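Local coordinates for dehydrogenase (Chromobacterium violaceum, PDB 3Q2I), which probably oxidises the sugar of UDP-N-acetylglucosaminuronic acid with NAD as cofactor, a step in making 2,3-diacetamido-2,3-dideoxy-D-mannuronic acid, at residues N27-A39 / H304-R316. Numbering follows the deposited sequence.
Sequences NHFGALEKHADRA and HPLYYDNVIKTMR
His-28 and His-304 meet edge to face and share one acceptor. CD2 of His-304 stands over a face of the His-28 ring, 3.4 Å from His-28 NE2. The ring planes are 68° apart. Both NE2 atoms are hydrogen-bonded to Glu-105 OE1, so one carboxylate oxygen fixes the two rings. At its other nitrogen, His-28 ND1 hydrogen-bonds edge-on to Tyr-308 OH at 2.8 Å, and the angle is nearly straight, 167°. CB of Asn-27 covers a face of the His-304 ring in a CH-pi contact.

Ala-31 lets the helices come close: its CB lies 3.6 Å from Tyr-308 CD2 and also touches Pro-305. Leu-32 packs CD2 against Tyr-308 CE1. His-35 NE2 donates to Pro-305 O at 2.7 Å. It comes from above the carbonyl plane, on the face opposite Asp-309 N, so this oxygen accepts a side-chain bond besides its helical one.

Further along, Arg-38 bends at chi3 (-67°) and grips Asp-309 end-on. Arg-38 NH1 and NH2 both bond Asp-309 OD1, at 2.8 Å and 2.9 Å. Lys-313 NZ takes Asp-309 OD2 on its syn lone pair, so each carboxylate oxygen has a cationic partner. CG2 of Ile-312 lies over a guanidinium face.

Helix 304-315, far along the chain, packs beside helix 25-34 on the parallel sheet of the Rossmann fold. His-304 touches the bound NADH. The axes of helix segments 27-34 and 304-315 approach to 8.5 Å, and both helices pack on the sheet, with His-28 and Tyr-308 against strands 78-81 and 101-104 and Leu-32 against strand 14-19.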
ATOM      1  N   ASN A  27      41.418  24.926   0.315  1.00 26.88           N
ATOM      2  CA  ASN A  27      42.076  23.732  -0.188  1.00 25.15           C
ATOM      3  C   ASN A  27      42.269  23.753  -1.706  1.00 27.05           C
ATOM      4  O   ASN A  27      43.174  23.091  -2.220  1.00 29.73           O
ATOM      5  CB  ASN A  27      41.255  22.458   0.096  1.00 29.47           C
ATOM      6  CG  ASN A  27      41.067  22.212   1.561  1.00 32.87           C
ATOM      7  OD1 ASN A  27      41.461  21.170   2.084  1.00 40.61           O
ATOM      8  ND2 ASN A  27      40.418  23.143   2.224  1.00 31.91           N
ATOM      9  N   HIS A  28      41.367  24.422  -2.417  1.00 26.42           N
ATOM     10  CA  HIS A  28      41.497  24.574  -3.854  1.00 25.24           C
ATOM     11  C   HIS A  28      42.611  25.584  -4.150  1.00 27.77           C
ATOM     12  O   HIS A  28      43.432  25.336  -5.053  1.00 26.55           O
ATOM     13  CB  HIS A  28      40.182  25.036  -4.493  1.00 28.32           C
ATOM     14  CG  HIS A  28      39.106  23.980  -4.480  1.00 25.80           C
ATOM     15  ND1 HIS A  28      38.760  23.246  -5.602  1.00 27.51           N
ATOM     16  CD2 HIS A  28      38.284  23.561  -3.483  1.00 23.42           C
ATOM     17  CE1 HIS A  28      37.787  22.399  -5.288  1.00 23.98           C
ATOM     18  NE2 HIS A  28      37.474  22.581  -4.013  1.00 21.30           N
ATOM     19  N   PHE A  29      42.635  26.691  -3.401  1.00 25.18           N
ATOM     20  CA  PHE A  29      43.782  27.635  -3.570  1.00 28.90           C
ATOM     21  C   PHE A  29      45.123  26.903  -3.386  1.00 31.87           C
ATOM     22  O   PHE A  29      46.037  27.003  -4.229  1.00 29.08           O
ATOM     23  CB  PHE A  29      43.678  28.841  -2.619  1.00 28.91           C
ATOM     24  CG  PHE A  29      42.425  29.692  -2.776  1.00 30.12           C
ATOM     25  CD1 PHE A  29      41.692  29.718  -3.958  1.00 24.63           C
ATOM     26  CD2 PHE A  29      41.953  30.438  -1.695  1.00 27.13           C
ATOM     27  CE1 PHE A  29      40.562  30.516  -4.060  1.00 23.67           C
ATOM     28  CE2 PHE A  29      40.824  31.241  -1.784  1.00 28.24           C
ATOM     29  CZ  PHE A  29      40.104  31.278  -2.985  1.00 26.65           C
ATOM     30  N   GLY A  30      45.278  26.173  -2.290  1.00 33.62           N
ATOM     31  CA  GLY A  30      46.489  25.399  -2.037  1.00 32.33           C
ATOM     32  C   GLY A  30      46.805  24.462  -3.186  1.00 36.25           C
ATOM     33  O   GLY A  30      47.955  24.358  -3.640  1.00 35.30           O
ATOM     34  N   ALA A  31      45.785  23.753  -3.669  1.00 32.94           N
ATOM     35  CA  ALA A  31      45.980  22.805  -4.746  1.00 31.63           C
ATOM     36  C   ALA A  31      46.494  23.490  -6.004  1.00 31.72           C
ATOM     37  O   ALA A  31      47.365  22.951  -6.694  1.00 34.51           O
ATOM     38  CB  ALA A  31      44.663  22.060  -5.043  1.00 30.01           C
ATOM     39  N   LEU A  32      45.900  24.631  -6.311  1.00 30.06           N
ATOM     40  CA  LEU A  32      46.235  25.386  -7.509  1.00 31.24           C
ATOM     41  C   LEU A  32      47.636  25.991  -7.379  1.00 34.49           C
ATOM     42  O   LEU A  32      48.408  25.971  -8.348  1.00 33.04           O
ATOM     43  CB  LEU A  32      45.207  26.473  -7.777  1.00 29.42           C
ATOM     44  CG  LEU A  32      43.954  25.920  -8.477  1.00 30.85           C
ATOM     45  CD1 LEU A  32      42.788  26.845  -8.181  1.00 31.75           C
ATOM     46  CD2 LEU A  32      44.209  25.786  -9.961  1.00 35.07           C
ATOM     47  N   GLU A  33      47.958  26.471  -6.177  1.00 33.76           N
ATOM     48  CA  GLU A  33      49.330  26.934  -5.877  1.00 34.66           C
ATOM     49  C   GLU A  33      50.364  25.861  -6.156  1.00 37.11           C
ATOM     50  O   GLU A  33      51.384  26.134  -6.802  1.00 37.44           O
ATOM     51  CB  GLU A  33      49.470  27.439  -4.433  1.00 34.59           C
ATOM     52  CG  GLU A  33      48.976  28.873  -4.303  1.00 36.83           C
ATOM     53  CD  GLU A  33      48.543  29.218  -2.895  1.00 42.55           C
ATOM     54  OE1 GLU A  33      48.929  28.466  -1.973  1.00 42.60           O
ATOM     55  OE2 GLU A  33      47.800  30.213  -2.723  1.00 47.30           O
ATOM     56  N   LYS A  34      50.122  24.652  -5.660  1.00 34.57           N
ATOM     57  CA  LYS A  34      50.951  23.514  -6.014  1.00 34.27           C
ATOM     58  C   LYS A  34      51.106  23.328  -7.521  1.00 36.04           C
ATOM     59  O   LYS A  34      52.194  23.051  -8.004  1.00 35.06           O
ATOM     60  CB  LYS A  34      50.494  22.228  -5.335  1.00 34.84           C
ATOM     61  CG  LYS A  34      50.596  22.318  -3.818  1.00 39.59           C
ATOM     62  CD  LYS A  34      49.778  21.250  -3.117  1.00 43.09           C
ATOM     63  CE  LYS A  34      50.656  20.466  -2.170  1.00 47.56           C
ATOM     64  NZ  LYS A  34      50.082  20.432  -0.795  1.00 49.84           N
ATOM     65  N   HIS A  35      50.031  23.484  -8.276  1.00 34.66           N
ATOM     66  CA  HIS A  35      50.086  23.090  -9.675  1.00 34.09           C
ATOM     67  C   HIS A  35      50.377  24.347 -10.501  1.00 32.50           C
ATOM     68  O   HIS A  35      50.030  24.424 -11.690  1.00 33.04           O
ATOM     69  CB  HIS A  35      48.812  22.347 -10.129  1.00 32.47           C
ATOM     70  CG  HIS A  35      48.649  20.979  -9.535  1.00 33.92           C
ATOM     71  ND1 HIS A  35      49.519  19.942  -9.796  1.00 37.84           N
ATOM     72  CD2 HIS A  35      47.739  20.491  -8.650  1.00 27.35           C
ATOM     73  CE1 HIS A  35      49.136  18.867  -9.128  1.00 39.16           C
ATOM     74  NE2 HIS A  35      48.067  19.181  -8.415  1.00 31.09           N
ATOM     75  N   ALA A  36      51.058  25.325  -9.896  1.00 30.94           N
ATOM     76  CA  ALA A  36      51.192  26.638 -10.544  1.00 34.73           C
ATOM     77  C   ALA A  36      51.899  26.652 -11.920  1.00 34.13           C
ATOM     78  O   ALA A  36      51.727  27.594 -12.685  1.00 37.62           O
ATOM     79  CB  ALA A  36      51.873  27.651  -9.609  1.00 34.38           C
ATOM     80  N   ASP A  37      52.682  25.635 -12.249  1.00 35.30           N
ATOM     81  CA  ASP A  37      53.313  25.588 -13.567  1.00 38.03           C
ATOM     82  C   ASP A  37      52.374  25.142 -14.685  1.00 39.10           C
ATOM     83  O   ASP A  37      52.626  25.451 -15.849  1.00 36.91           O
ATOM     84  CB  ASP A  37      54.536  24.663 -13.560  1.00 40.28           C
ATOM     85  CG  ASP A  37      55.740  25.279 -12.842  1.00 45.93           C
ATOM     86  OD1 ASP A  37      55.816  26.523 -12.691  1.00 48.74           O
ATOM     87  OD2 ASP A  37      56.622  24.503 -12.413  1.00 54.27           O
ATOM     88  N   ARG A  38      51.293  24.432 -14.339  1.00 37.35           N
ATOM     89  CA  ARG A  38      50.355  23.864 -15.311  1.00 37.97           C
ATOM     90  C   ARG A  38      49.033  24.630 -15.295  1.00 34.82           C
ATOM     91  O   ARG A  38      48.212  24.540 -16.215  1.00 33.57           O
ATOM     92  CB  ARG A  38      50.090  22.380 -15.036  1.00 39.03           C
ATOM     93  CG  ARG A  38      51.089  21.391 -15.625  1.00 44.95           C
ATOM     94  CD  ARG A  38      50.582  19.953 -15.568  1.00 46.21           C
ATOM     95  NE  ARG A  38      50.480  19.495 -14.187  1.00 41.93           N
ATOM     96  CZ  ARG A  38      49.859  18.396 -13.765  1.00 39.27           C
ATOM     97  NH1 ARG A  38      49.875  18.138 -12.467  1.00 41.35           N
ATOM     98  NH2 ARG A  38      49.250  17.549 -14.597  1.00 30.42           N
ATOM     99  N   ALA A  39      48.806  25.386 -14.226  1.00 34.33           N
ATOM    100  CA  ALA A  39      47.483  25.937 -13.961  1.00 34.58           C
ATOM    101  C   ALA A  39      47.574  27.300 -13.294  1.00 34.65           C
ATOM    102  O   ALA A  39      48.444  27.533 -12.447  1.00 36.89           O
ATOM    103  CB  ALA A  39      46.709  24.988 -13.027  1.00 33.50           C
ATOM    104  N   HIS A 304      42.846  17.201  -2.382  1.00 23.67           N
ATOM    105  CA  HIS A 304      42.567  18.124  -3.476  1.00 24.89           C
ATOM    106  C   HIS A 304      43.705  18.251  -4.490  1.00 26.98           C
ATOM    107  O   HIS A 304      43.464  18.319  -5.691  1.00 26.36           O
ATOM    108  CB  HIS A 304      42.099  19.478  -2.993  1.00 22.39           C
ATOM    109  CG  HIS A 304      40.673  19.474  -2.517  1.00 21.08           C
ATOM    110  ND1 HIS A 304      40.295  18.913  -1.315  1.00 24.52           N
ATOM    111  CD2 HIS A 304      39.554  20.005  -3.065  1.00 27.60           C
ATOM    112  CE1 HIS A 304      38.987  19.075  -1.157  1.00 24.61           C
ATOM    113  NE2 HIS A 304      38.512  19.709  -2.214  1.00 22.90           N
ATOM    114  N   PRO A 305      44.955  18.276  -4.014  1.00 30.65           N
ATOM    115  CA  PRO A 305      46.032  18.423  -5.009  1.00 30.91           C
ATOM    116  C   PRO A 305      46.079  17.334  -6.075  1.00 31.37           C
ATOM    117  O   PRO A 305      46.229  17.650  -7.266  1.00 31.34           O
ATOM    118  CB  PRO A 305      47.304  18.480  -4.125  1.00 30.66           C
ATOM    119  CG  PRO A 305      46.809  19.144  -2.875  1.00 32.15           C
ATOM    120  CD  PRO A 305      45.437  18.490  -2.636  1.00 29.92           C
ATOM    121  N   LEU A 306      45.923  16.077  -5.671  1.00 31.41           N
ATOM    122  CA  LEU A 306      45.868  14.948  -6.582  1.00 33.03           C
ATOM    123  C   LEU A 306      44.649  15.053  -7.485  1.00 33.71           C
ATOM    124  O   LEU A 306      44.734  14.781  -8.675  1.00 31.62           O
ATOM    125  CB  LEU A 306      45.771  13.663  -5.778  1.00 34.96           C
ATOM    126  CG  LEU A 306      46.808  12.562  -5.899  1.00 46.23           C
ATOM    127  CD1 LEU A 306      46.396  11.371  -5.023  1.00 39.32           C
ATOM    128  CD2 LEU A 306      47.011  12.227  -7.386  1.00 46.91           C
ATOM    129  N   TYR A 307      43.501  15.445  -6.924  1.00 29.75           N
ATOM    130  CA  TYR A 307      42.309  15.610  -7.730  1.00 27.75           C
ATOM    131  C   TYR A 307      42.597  16.569  -8.864  1.00 28.62           C
ATOM    132  O   TYR A 307      42.218  16.364 -10.028  1.00 28.72           O
ATOM    133  CB  TYR A 307      41.139  16.176  -6.880  1.00 27.87           C
ATOM    134  CG  TYR A 307      39.858  16.180  -7.665  1.00 26.88           C
ATOM    135  CD1 TYR A 307      39.385  17.335  -8.291  1.00 23.76           C
ATOM    136  CD2 TYR A 307      39.176  14.987  -7.838  1.00 24.10           C
ATOM    137  CE1 TYR A 307      38.234  17.301  -9.062  1.00 28.79           C
ATOM    138  CE2 TYR A 307      38.023  14.956  -8.614  1.00 24.74           C
ATOM    139  CZ  TYR A 307      37.566  16.105  -9.210  1.00 29.96           C
ATOM    140  OH  TYR A 307      36.438  15.998 -10.008  1.00 33.22           O
ATOM    141  N   TYR A 308      43.269  17.666  -8.535  1.00 25.28           N
ATOM    142  CA  TYR A 308      43.572  18.630  -9.564  1.00 26.33           C
ATOM    143  C   TYR A 308      44.509  18.077 -10.667  1.00 25.71           C
ATOM    144  O   TYR A 308      44.346  18.445 -11.821  1.00 26.97           O
ATOM    145  CB  TYR A 308      44.169  19.874  -8.907  1.00 27.29           C
ATOM    146  CG  TYR A 308      43.134  20.923  -8.656  1.00 24.93           C
ATOM    147  CD1 TYR A 308      42.832  21.881  -9.602  1.00 26.35           C
ATOM    148  CD2 TYR A 308      42.358  20.879  -7.495  1.00 27.36           C
ATOM    149  CE1 TYR A 308      41.861  22.832  -9.393  1.00 24.01           C
ATOM    150  CE2 TYR A 308      41.427  21.845  -7.266  1.00 25.69           C
ATOM    151  CZ  TYR A 308      41.118  22.784  -8.214  1.00 24.00           C
ATOM    152  OH  TYR A 308      40.174  23.733  -7.921  1.00 26.55           O
ATOM    153  N   ASP A 309      45.397  17.142 -10.353  1.00 28.07           N
ATOM    154  CA  ASP A 309      46.282  16.568 -11.383  1.00 27.23           C
ATOM    155  C   ASP A 309      45.404  15.861 -12.440  1.00 30.24           C
ATOM    156  O   ASP A 309      45.616  16.034 -13.637  1.00 26.81           O
ATOM    157  CB  ASP A 309      47.233  15.562 -10.736  1.00 28.81           C
ATOM    158  CG  ASP A 309      48.151  14.862 -11.739  1.00 31.82           C
ATOM    159  OD1 ASP A 309      48.782  15.582 -12.532  1.00 35.97           O
ATOM    160  OD2 ASP A 309      48.228  13.614 -11.766  1.00 32.20           O
ATOM    161  N   ASN A 310      44.393  15.077 -12.033  1.00 26.99           N
ATOM    162  CA  ASN A 310      43.518  14.481 -13.046  1.00 26.44           C
ATOM    163  C   ASN A 310      42.738  15.489 -13.897  1.00 25.30           C
ATOM    164  O   ASN A 310      42.527  15.257 -15.100  1.00 25.76           O
ATOM    165  CB  ASN A 310      42.591  13.413 -12.422  1.00 29.47           C
ATOM    166  CG  ASN A 310      41.467  12.989 -13.366  1.00 29.20           C
ATOM    167  OD1 ASN A 310      40.313  13.326 -13.132  1.00 30.53           O
ATOM    168  ND2 ASN A 310      41.794  12.238 -14.423  1.00 27.56           N
ATOM    169  N   VAL A 311      42.279  16.587 -13.295  1.00 24.64           N
ATOM    170  CA  VAL A 311      41.502  17.579 -14.006  1.00 23.02           C
ATOM    171  C   VAL A 311      42.413  18.266 -15.035  1.00 23.14           C
ATOM    172  O   VAL A 311      42.014  18.463 -16.181  1.00 24.20           O
ATOM    173  CB  VAL A 311      40.917  18.613 -13.053  1.00 24.38           C
ATOM    174  CG1 VAL A 311      40.264  19.778 -13.769  1.00 23.36           C
ATOM    175  CG2 VAL A 311      39.901  17.932 -12.076  1.00 24.19           C
ATOM    176  N   ILE A 312      43.625  18.593 -14.588  1.00 24.21           N
ATOM    177  CA  ILE A 312      44.637  19.163 -15.498  1.00 25.91           C
ATOM    178  C   ILE A 312      44.982  18.220 -16.626  1.00 23.91           C
ATOM    179  O   ILE A 312      44.886  18.628 -17.776  1.00 26.98           O
ATOM    180  CB  ILE A 312      45.885  19.618 -14.703  1.00 24.45           C
ATOM    181  CG1 ILE A 312      45.516  20.877 -13.909  1.00 26.06           C
ATOM    182  CG2 ILE A 312      47.074  19.989 -15.665  1.00 25.17           C
ATOM    183  CD1 ILE A 312      46.433  21.075 -12.708  1.00 30.13           C
ATOM    184  N   LYS A 313      45.326  16.979 -16.320  1.00 23.70           N
ATOM    185  CA  LYS A 313      45.572  15.983 -17.363  1.00 25.24           C
ATOM    186  C   LYS A 313      44.405  15.834 -18.331  1.00 27.96           C
ATOM    187  O   LYS A 313      44.583  15.771 -19.557  1.00 25.98           O
ATOM    188  CB  LYS A 313      45.991  14.636 -16.789  1.00 25.01           C
ATOM    189  CG  LYS A 313      47.325  14.640 -16.064  1.00 27.32           C
ATOM    190  CD  LYS A 313      47.581  13.281 -15.460  1.00 28.58           C
ATOM    191  CE  LYS A 313      49.082  13.088 -15.353  1.00 32.36           C
ATOM    192  NZ  LYS A 313      49.478  12.805 -13.960  1.00 36.44           N
ATOM    193  N   THR A 314      43.171  15.871 -17.818  1.00 24.92           N
ATOM    194  CA  THR A 314      42.051  15.743 -18.741  1.00 23.21           C
ATOM    195  C   THR A 314      42.074  16.894 -19.729  1.00 22.32           C
ATOM    196  O   THR A 314      41.825  16.697 -20.929  1.00 26.23           O
ATOM    197  CB  THR A 314      40.691  15.748 -17.935  1.00 21.04           C
ATOM    198  OG1 THR A 314      40.694  14.588 -17.105  1.00 23.04           O
ATOM    199  CG2 THR A 314      39.470  15.733 -18.859  1.00 26.37           C
ATOM    200  N   MET A 315      42.303  18.104 -19.248  1.00 24.80           N
ATOM    201  CA  MET A 315      42.253  19.292 -20.097  1.00 25.60           C
ATOM    202  C   MET A 315      43.394  19.274 -21.138  1.00 28.07           C
ATOM    203  O   MET A 315      43.248  19.826 -22.238  1.00 27.18           O
ATOM    204  CB  MET A 315      42.333  20.557 -19.259  1.00 25.07           C
ATOM    205  CG  MET A 315      41.123  20.800 -18.348  1.00 26.15           C
ATOM    206  SD  MET A 315      39.541  20.486 -19.167  1.00 34.52           S
ATOM    207  CE  MET A 315      39.450  22.073 -19.921  1.00 27.09           C
ATOM    208  N   ARG A 316      44.436  18.520 -20.810  1.00 28.16           N
ATOM    209  CA  ARG A 316      45.616  18.425 -21.690  1.00 29.20           C
ATOM    210  C   ARG A 316      45.542  17.219 -22.608  1.00 33.58           C
ATOM    211  O   ARG A 316      46.494  16.935 -23.347  1.00 33.84           O
ATOM    212  CB  ARG A 316      46.883  18.344 -20.852  1.00 31.03           C
ATOM    213  CG  ARG A 316      47.220  19.670 -20.275  1.00 29.90           C
ATOM    214  CD  ARG A 316      48.398  20.322 -20.925  1.00 43.11           C
ATOM    215  NE  ARG A 316      48.942  21.159 -19.870  1.00 44.33           N
ATOM    216  CZ  ARG A 316      48.750  22.469 -19.789  1.00 40.99           C
ATOM    217  NH1 ARG A 316      49.244  23.129 -18.753  1.00 45.11           N
ATOM    218  NH2 ARG A 316      48.131  23.113 -20.772  1.00 40.65           N
TER